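Local coordinates for heat shock protein, putative (Plasmodium falciparum, PDB 1Y6Z), which forms the middle domain of an Hsp90-family protein that probably binds unfolded proteins and helps them fold at the expense of ATP, at residues I6-E11 with I100-N105; N17-F22 with N48-I53; E164-Q169 with T247-K252. One frame throughout, in Å; residues are numbered along the deposited sequence.

Contact 1 of 3, residues I6-E11 with I100-N105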
loop_
_atom_site.group_PDB
_atom_site.type_symbol
_atom_site.label_atom_id
_atom_site.label_comp_id
_atom_site.label_asym_id
_atom_site.label_seq_id
_atom_site.Cartn_x
_atom_site.Cartn_y
_atom_site.Cartn_z
ATOM N N ILE B 6 -13.527 -24.738 4.724
ATOM C CA ILE B 6 -12.433 -24.314 3.832
ATOM C C ILE B 6 -11.502 -23.267 4.485
ATOM O O ILE B 6 -10.292 -23.409 4.392
ATOM C CB ILE B 6 -12.952 -23.834 2.450
ATOM C CG1 ILE B 6 -11.795 -23.491 1.495
ATOM C CG2 ILE B 6 -13.845 -22.620 2.616
ATOM C CD1 ILE B 6 -12.200 -23.419 -0.000
ATOM N N TRP B 7 -12.075 -22.272 5.173
ATOM C CA TRP B 7 -11.315 -21.150 5.761
ATOM C C TRP B 7 -10.382 -21.487 6.901
ATOM O O TRP B 7 -9.640 -20.600 7.369
ATOM C CB TRP B 7 -12.234 -20.013 6.200
ATOM C CG TRP B 7 -13.240 -20.376 7.295
ATOM C CD1 TRP B 7 -13.047 -20.333 8.657
ATOM C CD2 TRP B 7 -14.608 -20.742 7.099
ATOM N NE1 TRP B 7 -14.194 -20.701 9.311
ATOM C CE2 TRP B 7 -15.176 -20.939 8.383
ATOM C CE3 TRP B 7 -15.406 -20.943 5.967
ATOM C CZ2 TRP B 7 -16.499 -21.319 8.555
ATOM C CZ3 TRP B 7 -16.734 -21.318 6.138
ATOM C CH2 TRP B 7 -17.262 -21.502 7.420
ATOM N N LYS B 8 -10.436 -22.756 7.322
ATOM C CA LYS B 8 -9.623 -23.316 8.393
ATOM C C LYS B 8 -8.560 -24.277 7.864
ATOM O O LYS B 8 -7.560 -24.538 8.541
ATOM C CB LYS B 8 -10.522 -24.030 9.399
ATOM C CG LYS B 8 -10.449 -23.415 10.781
ATOM C CD LYS B 8 -11.281 -22.156 10.914
ATOM C CE LYS B 8 -11.155 -21.615 12.315
ATOM N NZ LYS B 8 -11.353 -22.751 13.281
ATOM N N GLN B 9 -8.807 -24.816 6.667
ATOM C CA GLN B 9 -7.808 -25.518 5.895
ATOM C C GLN B 9 -6.668 -24.554 5.472
ATOM O O GLN B 9 -6.874 -23.345 5.309
ATOM C CB GLN B 9 -8.468 -26.156 4.666
ATOM C CG GLN B 9 -9.783 -26.910 4.974
ATOM C CD GLN B 9 -10.279 -27.762 3.803
ATOM O OE1 GLN B 9 -9.523 -28.530 3.220
ATOM N NE2 GLN B 9 -11.562 -27.625 3.460
ATOM N N ASP B 10 -5.465 -25.079 5.301
ATOM C CA ASP B 10 -4.345 -24.231 4.847
ATOM C C ASP B 10 -4.502 -23.977 3.353
ATOM O O ASP B 10 -4.712 -24.898 2.590
ATOM C CB ASP B 10 -3.018 -24.918 5.105
ATOM C CG ASP B 10 -2.878 -26.194 4.304
ATOM O OD1 ASP B 10 -3.940 -26.836 4.047
ATOM O OD2 ASP B 10 -1.722 -26.545 3.919
ATOM N N GLU B 11 -4.374 -22.731 2.932
ATOM C CA GLU B 11 -4.529 -22.409 1.524
ATOM C C GLU B 11 -3.665 -23.275 0.592
ATOM O O GLU B 11 -4.021 -23.456 -0.563
ATOM C CB GLU B 11 -4.292 -20.917 1.278
ATOM C CG GLU B 11 -2.959 -20.374 1.848
ATOM C CD GLU B 11 -2.873 -20.439 3.356
ATOM O OE1 GLU B 11 -1.720 -20.558 3.867
ATOM O OE2 GLU B 11 -3.939 -20.360 4.023
ATOM N N ILE B 100 -16.338 -14.414 3.966
ATOM C CA ILE B 100 -16.598 -14.946 5.268
ATOM C C ILE B 100 -15.579 -14.378 6.232
ATOM O O ILE B 100 -14.436 -14.098 5.863
ATOM C CB ILE B 100 -16.653 -16.532 5.281
ATOM C CG1 ILE B 100 -15.260 -17.152 5.241
ATOM C CG2 ILE B 100 -17.593 -17.118 4.107
ATOM C CD1 ILE B 100 -14.585 -17.325 6.656
ATOM N N VAL B 101 -15.987 -14.241 7.484
ATOM C CA VAL B 101 -15.034 -14.021 8.576
ATOM C C VAL B 101 -15.351 -15.063 9.662
ATOM O O VAL B 101 -16.516 -15.197 10.056
ATOM C CB VAL B 101 -15.208 -12.622 9.205
ATOM C CG1 VAL B 101 -14.207 -12.456 10.405
ATOM C CG2 VAL B 101 -15.011 -11.525 8.189
ATOM N N ASP B 102 -14.349 -15.810 10.108
ATOM C CA ASP B 102 -14.551 -16.675 11.283
ATOM C C ASP B 102 -13.646 -16.223 12.399
ATOM O O ASP B 102 -12.427 -16.367 12.299
ATOM C CB ASP B 102 -14.253 -18.117 10.951
ATOM C CG ASP B 102 -14.655 -19.089 12.075
ATOM O OD1 ASP B 102 -14.553 -20.296 11.845
ATOM O OD2 ASP B 102 -15.090 -18.661 13.154
ATOM N N SER B 103 -14.275 -15.692 13.445
ATOM C CA SER B 103 -13.628 -15.142 14.630
ATOM C C SER B 103 -13.566 -16.149 15.783
ATOM O O SER B 103 -14.484 -16.938 15.990
ATOM C CB SER B 103 -14.403 -13.907 15.093
ATOM O OG SER B 103 -13.587 -13.073 15.896
ATOM N N GLU B 104 -12.471 -16.108 16.542
ATOM C CA GLU B 104 -12.358 -16.891 17.784
ATOM C C GLU B 104 -13.180 -16.297 18.947
ATOM O O GLU B 104 -13.557 -17.007 19.890
ATOM C CB GLU B 104 -10.881 -17.000 18.196
ATOM C CG GLU B 104 -10.569 -18.154 19.148
ATOM C CD GLU B 104 -10.752 -19.510 18.485
ATOM O OE1 GLU B 104 -11.715 -20.216 18.867
ATOM O OE2 GLU B 104 -9.941 -19.861 17.583
ATOM N N ASN B 105 -13.463 -14.999 18.861
ATOM C CA ASN B 105 -13.987 -14.214 19.974
ATOM C C ASN B 105 -15.331 -13.584 19.638
ATOM O O ASN B 105 -16.290 -14.295 19.342
ATOM C CB ASN B 105 -12.975 -13.128 20.372
ATOM C CG ASN B 105 -11.710 -13.706 21.042
ATOM O OD1 ASN B 105 -11.582 -14.927 21.219
ATOM N ND2 ASN B 105 -10.774 -12.826 21.408
#

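Contact 2 of 3, residues N17-F22 with N48-I53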
loop_
_atom_site.group_PDB
_atom_site.type_symbol
_atom_site.label_atom_id
_atom_site.label_comp_id
_atom_site.label_asym_id
_atom_site.label_seq_id
_atom_site.Cartn_x
_atom_site.Cartn_y
_atom_site.Cartn_z
ATOM N N ASN B 17 -10.196 -23.970 -7.923
ATOM C CA ASN B 17 -11.520 -24.554 -8.054
ATOM C C ASN B 17 -12.182 -24.804 -6.715
ATOM O O ASN B 17 -13.392 -24.682 -6.636
ATOM C CB ASN B 17 -11.510 -25.847 -8.858
ATOM C CG ASN B 17 -12.930 -26.346 -9.153
ATOM O OD1 ASN B 17 -13.591 -25.832 -10.056
ATOM N ND2 ASN B 17 -13.419 -27.314 -8.355
ATOM N N ASP B 18 -11.405 -25.151 -5.681
ATOM C CA ASP B 18 -11.900 -25.337 -4.338
ATOM C C ASP B 18 -12.511 -24.006 -3.806
ATOM O O ASP B 18 -13.542 -24.000 -3.179
ATOM C CB ASP B 18 -10.786 -25.767 -3.387
ATOM C CG ASP B 18 -10.357 -27.222 -3.596
ATOM O OD1 ASP B 18 -11.187 -28.012 -4.084
ATOM O OD2 ASP B 18 -9.191 -27.542 -3.289
ATOM N N TYR B 19 -11.820 -22.900 -4.075
ATOM C CA TYR B 19 -12.307 -21.564 -3.648
ATOM C C TYR B 19 -13.549 -21.118 -4.456
ATOM O O TYR B 19 -14.533 -20.582 -3.899
ATOM C CB TYR B 19 -11.158 -20.564 -3.810
ATOM C CG TYR B 19 -10.103 -20.650 -2.712
ATOM C CD1 TYR B 19 -8.871 -21.224 -2.954
ATOM C CD2 TYR B 19 -10.362 -20.157 -1.413
ATOM C CE1 TYR B 19 -7.882 -21.275 -1.942
ATOM C CE2 TYR B 19 -9.388 -20.179 -0.422
ATOM C CZ TYR B 19 -8.155 -20.757 -0.690
ATOM O OH TYR B 19 -7.178 -20.783 0.319
ATOM N N TYR B 20 -13.472 -21.292 -5.763
ATOM C CA TYR B 20 -14.615 -20.955 -6.647
ATOM C C TYR B 20 -15.851 -21.782 -6.313
ATOM O O TYR B 20 -16.946 -21.243 -6.258
ATOM C CB TYR B 20 -14.239 -21.191 -8.092
ATOM C CG TYR B 20 -13.415 -20.130 -8.760
ATOM C CD1 TYR B 20 -12.678 -19.164 -8.032
ATOM C CD2 TYR B 20 -13.322 -20.110 -10.159
ATOM C CE1 TYR B 20 -11.883 -18.227 -8.692
ATOM C CE2 TYR B 20 -12.536 -19.165 -10.799
ATOM C CZ TYR B 20 -11.840 -18.216 -10.055
ATOM O OH TYR B 20 -11.075 -17.251 -10.687
ATOM N N SER B 21 -15.707 -23.093 -6.068
ATOM C CA SER B 21 -16.844 -23.951 -5.653
ATOM C C SER B 21 -17.429 -23.579 -4.313
ATOM O O SER B 21 -18.633 -23.579 -4.146
ATOM C CB SER B 21 -16.455 -25.440 -5.612
ATOM O OG SER B 21 -15.863 -25.750 -6.857
ATOM N N PHE B 22 -16.577 -23.276 -3.348
ATOM C CA PHE B 22 -17.037 -22.714 -2.105
ATOM C C PHE B 22 -17.809 -21.415 -2.257
ATOM O O PHE B 22 -18.853 -21.267 -1.623
ATOM C CB PHE B 22 -15.880 -22.542 -1.085
ATOM C CG PHE B 22 -16.324 -21.928 0.201
ATOM C CD1 PHE B 22 -16.960 -22.696 1.152
ATOM C CD2 PHE B 22 -16.148 -20.567 0.450
ATOM C CE1 PHE B 22 -17.406 -22.139 2.328
ATOM C CE2 PHE B 22 -16.592 -19.995 1.634
ATOM C CZ PHE B 22 -17.231 -20.781 2.573
ATOM N N ASN B 48 -10.089 -15.868 10.624
ATOM C CA ASN B 48 -9.836 -16.305 9.251
ATOM C C ASN B 48 -10.752 -15.525 8.324
ATOM O O ASN B 48 -11.841 -15.161 8.714
ATOM C CB ASN B 48 -10.206 -17.769 9.105
ATOM C CG ASN B 48 -9.578 -18.637 10.149
ATOM O OD1 ASN B 48 -8.380 -18.947 10.083
ATOM N ND2 ASN B 48 -10.394 -19.093 11.110
ATOM N N SER B 49 -10.329 -15.255 7.088
ATOM C CA SER B 49 -11.250 -14.593 6.187
ATOM C C SER B 49 -10.985 -15.067 4.780
ATOM O O SER B 49 -9.865 -15.397 4.441
ATOM C CB SER B 49 -11.181 -13.067 6.265
ATOM O OG SER B 49 -12.244 -12.411 5.547
ATOM N N ILE B 50 -12.049 -15.201 4.008
ATOM C CA ILE B 50 -11.862 -15.369 2.552
ATOM C C ILE B 50 -12.766 -14.302 1.976
ATOM O O ILE B 50 -13.945 -14.253 2.353
ATOM C CB ILE B 50 -12.297 -16.761 1.993
ATOM C CG1 ILE B 50 -11.690 -17.920 2.789
ATOM C CG2 ILE B 50 -11.926 -16.819 0.464
ATOM C CD1 ILE B 50 -12.134 -19.316 2.330
ATOM N N LEU B 51 -12.242 -13.460 1.073
ATOM C CA LEU B 51 -12.978 -12.351 0.559
ATOM C C LEU B 51 -12.950 -12.537 -0.963
ATOM O O LEU B 51 -11.944 -12.902 -1.477
ATOM C CB LEU B 51 -12.224 -11.066 0.897
ATOM C CG LEU B 51 -12.173 -10.638 2.396
ATOM C CD1 LEU B 51 -11.380 -9.244 2.392
ATOM C CD2 LEU B 51 -13.565 -10.456 2.901
ATOM N N TYR B 52 -14.082 -12.335 -1.628
ATOM C CA TYR B 52 -14.245 -12.537 -3.066
ATOM C C TYR B 52 -14.768 -11.230 -3.681
ATOM O O TYR B 52 -15.638 -10.576 -3.134
ATOM C CB TYR B 52 -15.322 -13.571 -3.317
ATOM C CG TYR B 52 -14.937 -14.999 -2.895
ATOM C CD1 TYR B 52 -15.220 -15.463 -1.620
ATOM C CD2 TYR B 52 -14.308 -15.849 -3.808
ATOM C CE1 TYR B 52 -14.897 -16.792 -1.222
ATOM C CE2 TYR B 52 -13.966 -17.134 -3.429
ATOM C CZ TYR B 52 -14.263 -17.605 -2.141
ATOM O OH TYR B 52 -13.970 -18.932 -1.808
ATOM N N ILE B 53 -14.281 -10.915 -4.870
ATOM C CA ILE B 53 -14.870 -9.950 -5.755
ATOM C C ILE B 53 -15.728 -10.759 -6.696
ATOM O O ILE B 53 -15.218 -11.663 -7.405
ATOM C CB ILE B 53 -13.802 -9.192 -6.535
ATOM C CG1 ILE B 53 -12.980 -8.355 -5.554
ATOM C CG2 ILE B 53 -14.438 -8.275 -7.624
ATOM C CD1 ILE B 53 -11.876 -7.589 -6.278
#

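Contact 3 of 3, residues E164-Q169 with T247-K252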
loop_
_atom_site.group_PDB
_atom_site.type_symbol
_atom_site.label_atom_id
_atom_site.label_comp_id
_atom_site.label_asym_id
_atom_site.label_seq_id
_atom_site.Cartn_x
_atom_site.Cartn_y
_atom_site.Cartn_z
ATOM N N GLU B 164 -16.331 8.914 -0.044
ATOM C CA GLU B 164 -16.749 8.569 1.338
ATOM C C GLU B 164 -15.743 7.980 2.284
ATOM O O GLU B 164 -15.949 7.989 3.491
ATOM C CB GLU B 164 -17.991 7.658 1.321
ATOM C CG GLU B 164 -19.122 8.261 0.553
ATOM C CD GLU B 164 -20.378 7.451 0.565
ATOM O OE1 GLU B 164 -20.383 6.304 1.086
ATOM O OE2 GLU B 164 -21.360 7.952 -0.016
ATOM N N ASP B 165 -14.639 7.482 1.776
ATOM C CA ASP B 165 -13.730 6.767 2.654
ATOM C C ASP B 165 -12.474 7.661 2.845
ATOM O O ASP B 165 -11.451 7.492 2.171
ATOM C CB ASP B 165 -13.426 5.350 2.103
ATOM C CG ASP B 165 -12.434 4.568 2.987
ATOM O OD1 ASP B 165 -11.744 5.211 3.803
ATOM O OD2 ASP B 165 -12.323 3.338 2.866
ATOM N N LYS B 166 -12.597 8.606 3.768
ATOM C CA LYS B 166 -11.549 9.601 4.020
ATOM C C LYS B 166 -10.139 8.995 4.125
ATOM O O LYS B 166 -9.205 9.425 3.429
ATOM C CB LYS B 166 -11.894 10.422 5.286
ATOM C CG LYS B 166 -10.835 11.514 5.630
ATOM C CD LYS B 166 -10.455 12.333 4.452
ATOM C CE LYS B 166 -9.901 13.697 4.825
ATOM N NZ LYS B 166 -9.521 14.434 3.575
ATOM N N GLU B 167 -10.027 7.971 4.957
ATOM C CA GLU B 167 -8.759 7.384 5.365
ATOM C C GLU B 167 -8.084 6.665 4.205
ATOM O O GLU B 167 -6.871 6.643 4.127
ATOM C CB GLU B 167 -8.923 6.392 6.544
ATOM C CG GLU B 167 -9.453 6.940 7.876
ATOM C CD GLU B 167 -10.856 7.510 7.838
ATOM O OE1 GLU B 167 -11.679 6.990 7.065
ATOM O OE2 GLU B 167 -11.140 8.475 8.611
ATOM N N ASN B 168 -8.862 6.066 3.318
ATOM C CA ASN B 168 -8.288 5.352 2.176
ATOM C C ASN B 168 -8.401 6.049 0.826
ATOM O O ASN B 168 -8.070 5.474 -0.183
ATOM C CB ASN B 168 -8.864 3.926 2.102
ATOM C CG ASN B 168 -8.527 3.124 3.348
ATOM O OD1 ASN B 168 -7.369 2.903 3.651
ATOM N ND2 ASN B 168 -9.539 2.709 4.070
ATOM N N GLN B 169 -8.845 7.305 0.857
ATOM C CA GLN B 169 -9.205 8.066 -0.313
ATOM C C GLN B 169 -8.103 8.017 -1.397
ATOM O O GLN B 169 -8.398 7.734 -2.538
ATOM C CB GLN B 169 -9.537 9.509 0.147
ATOM C CG GLN B 169 -8.304 10.424 0.174
ATOM C CD GLN B 169 -8.280 11.426 -0.975
ATOM O OE1 GLN B 169 -9.317 11.678 -1.608
ATOM N NE2 GLN B 169 -7.106 12.026 -1.230
ATOM N N THR B 247 -11.035 17.477 -5.749
ATOM C CA THR B 247 -11.027 18.947 -5.879
ATOM C C THR B 247 -10.843 19.634 -4.527
ATOM O O THR B 247 -10.446 20.791 -4.497
ATOM C CB THR B 247 -12.339 19.428 -6.569
ATOM O OG1 THR B 247 -12.172 19.484 -7.985
ATOM C CG2 THR B 247 -12.814 20.757 -6.070
ATOM N N VAL B 248 -11.130 18.922 -3.424
ATOM C CA VAL B 248 -10.974 19.479 -2.070
ATOM C C VAL B 248 -9.747 19.012 -1.264
ATOM O O VAL B 248 -9.099 19.836 -0.645
ATOM C CB VAL B 248 -12.329 19.576 -1.234
ATOM C CG1 VAL B 248 -13.530 18.875 -1.926
ATOM C CG2 VAL B 248 -12.148 19.151 0.244
ATOM N N ASN B 249 -9.378 17.732 -1.254
ATOM C CA ASN B 249 -8.049 17.442 -0.639
ATOM C C ASN B 249 -6.983 16.973 -1.599
ATOM O O ASN B 249 -5.966 16.393 -1.182
ATOM C CB ASN B 249 -8.091 16.556 0.616
ATOM C CG ASN B 249 -7.782 17.340 1.916
ATOM O OD1 ASN B 249 -8.286 18.460 2.132
ATOM N ND2 ASN B 249 -6.976 16.730 2.803
ATOM N N LYS B 250 -7.222 17.262 -2.881
ATOM C CA LYS B 250 -6.223 17.085 -3.948
ATOM C C LYS B 250 -6.054 15.606 -4.299
ATOM O O LYS B 250 -6.707 14.723 -3.721
ATOM C CB LYS B 250 -4.866 17.692 -3.532
ATOM C CG LYS B 250 -4.851 19.240 -3.266
ATOM C CD LYS B 250 -3.429 19.662 -2.922
ATOM C CE LYS B 250 -3.150 21.119 -3.230
ATOM N NZ LYS B 250 -1.731 21.313 -3.668
ATOM N N TYR B 251 -5.167 15.344 -5.244
ATOM C CA TYR B 251 -4.760 13.984 -5.557
ATOM C C TYR B 251 -3.266 13.969 -5.664
ATOM O O TYR B 251 -2.696 14.487 -6.635
ATOM C CB TYR B 251 -5.386 13.442 -6.845
ATOM C CG TYR B 251 -4.866 12.045 -7.179
ATOM C CD1 TYR B 251 -5.257 10.911 -6.417
ATOM C CD2 TYR B 251 -3.950 11.842 -8.210
ATOM C CE1 TYR B 251 -4.755 9.647 -6.710
ATOM C CE2 TYR B 251 -3.447 10.564 -8.507
ATOM C CZ TYR B 251 -3.863 9.481 -7.719
ATOM O OH TYR B 251 -3.416 8.248 -7.993
ATOM N N LYS B 252 -2.636 13.356 -4.669
ATOM C CA LYS B 252 -1.190 13.216 -4.603
ATOM C C LYS B 252 -0.559 14.597 -4.788
ATOM O O LYS B 252 0.428 14.746 -5.483
ATOM C CB LYS B 252 -0.632 12.174 -5.609
ATOM C CG LYS B 252 -1.058 10.701 -5.354
ATOM C CD LYS B 252 -0.293 9.678 -6.219
ATOM C CE LYS B 252 -0.840 8.264 -5.963
ATOM N NZ LYS B 252 -0.517 7.265 -7.040
#

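Contact 1 of 3, residues I6-E11 with I100-N105
Trp7 meets Ile100 and Asp102 in two different ways, illustrating how one indole can present a face to an apolar neighbour and its rim to a polar one. Ile100 approaches one face of the ring at about a right angle, and its CD1 methyl, offset toward the rim, lies 3.6 Å from the centroid of the five-membered ring, a CH-pi contact. The same methyl is 3.4 Å from Trp7 CG, so the packing is close. At the edge, Trp7 NE1 donates to Asp102 OD1 over 2.6 Å with an N-H...O angle of 158°. The oxygen lies near the indole plane and receives the hydrogen on its anti lone pair, while the carboxylate plane stands 77° from the ring. A chi1 of -171° extends the carboxylate from CB so that OD1 meets the indole N-H. Its other oxygen, OD2, accepts from the backbone N of Arg79, so both oxygens of this buried group are engaged. Lys8 folds its bent chain across the acid; its NZ stays 4.3 Å from Asp102 OD1, longer than a salt bridge but probably favourable to the negative charge. Tyr76 also meets the Trp7 ring. The N-terminal 3-10 turn thus lies on the same sheet face as helix 16-27, whose Phe22 touches Ile100, whereas Val101 and Ser103 point to helix 121-141 on the other face.

Contact 2 of 3, residues N17-F22 with N48-I53
Tyr52 sends its hydroxyl from strand 48-53 into the helix segment 17-22, where it meets Tyr19 and Phe22; the segment axes cross at -79°, with 10.6 Å between them at closest approach. Helix 16-27 here packs across the five-stranded sheet of this Hsp90 middle domain, beside strand 35-41, whose Tyr36 stacks on Tyr19. In the compact part, Tyr52 OH lies 2.7 Å from Tyr19 O, a weak hydrogen bond, and sits at the edges of two rings at once, 3.8 Å from Tyr19 CD2 and 3.5 Å from Phe22 CD2. Phe22 CG is anti to its backbone N (chi1 179°), which brings the ring edge, at CD2, beside that hydroxyl. Ile50, two residues earlier on the same face of the strand, adds apolar packing, with its CD1 4.0 Å from Tyr19 CE2. The loose side lies where the CB bonds of Tyr20 and Ser21 point away from the strand and Asn17 is exposed; Ser21 OG bonds to Asn17 O at 2.7 Å. The interface is mainly apolar and aromatic, its two hydroxyls each with a partner, His38 ND1 for Tyr19 and a main-chain carbonyl for Tyr52, which implies a layer held chiefly by packing and only lightly by polar bonding.

Contact 3 of 3, residues E164-Q169 with T247-K252
Lys166 and Gln169 face Asn249 and Lys250 in a sparse surface contact, where the turn between helices 145-164 and 169-173 comes near the end of helix 237-249. It illustrates how two parts of a fold can approach through the ends of two long side chains, one facing a side chain and the other a main-chain carbonyl. Lys166, its chain bent at chi2 (48°), extends toward the other segment and crosses Asn249 at about a right angle; NZ comes within 3.9 Å of Asn249 CB. Gln169 also bends at chi2, and its NE2 stops 3.7 Å from Lys250 O, beyond bonding length. Backbones stay well apart, the nearest CA atoms, those of Gln169 and Tyr251, being 9.1 Å from each other. The order lies within each side. In the turn, Asp165 OD1 accepts from Asn168 N at 3.0 Å, an Asx motif in which the donor stands above the carboxylate plane, and Asn168 ND2 adds a second donor, to Asp165 OD2 at 3.1 Å and a nearly straight 171°. That same OD2 also accepts from Trp93 NE1, so the carboxylate is held from several directions. In segment 247-252, Lys250, with positive phi, points its CB bond away, and its NZ bonds to Gly253 O; Tyr251 OH hydrogen-bonds to Asp191 OD2, which also takes a salt bridge from Lys252 NZ. The firm bonds of both segments run within the turn or to neighbouring parts of the domain, so the contact itself probably adds little.

From the N terminus, the chain first lays down segment 6-11, then helix 16-27, and, after strand 35-41, strand 47-53; contact 2 closes the loop that runs through strand 35-41. Contact 1 closes later, when strand 98-103 arrives, so the loop of contact 2 lies wholly within that of contact 1. The two share one five-stranded sheet: strands 47-53 and 98-103 are neighbours, Ile100 N bonds to Ile50 O, and the centres of contacts 1 and 2 are about 11 Å apart. Contact 3 follows in series, its centre about 33 and 31 Å from theirs, linking the turn after helix 145-164 to the end of helix 237-249, beside the smaller parallel-sheet part.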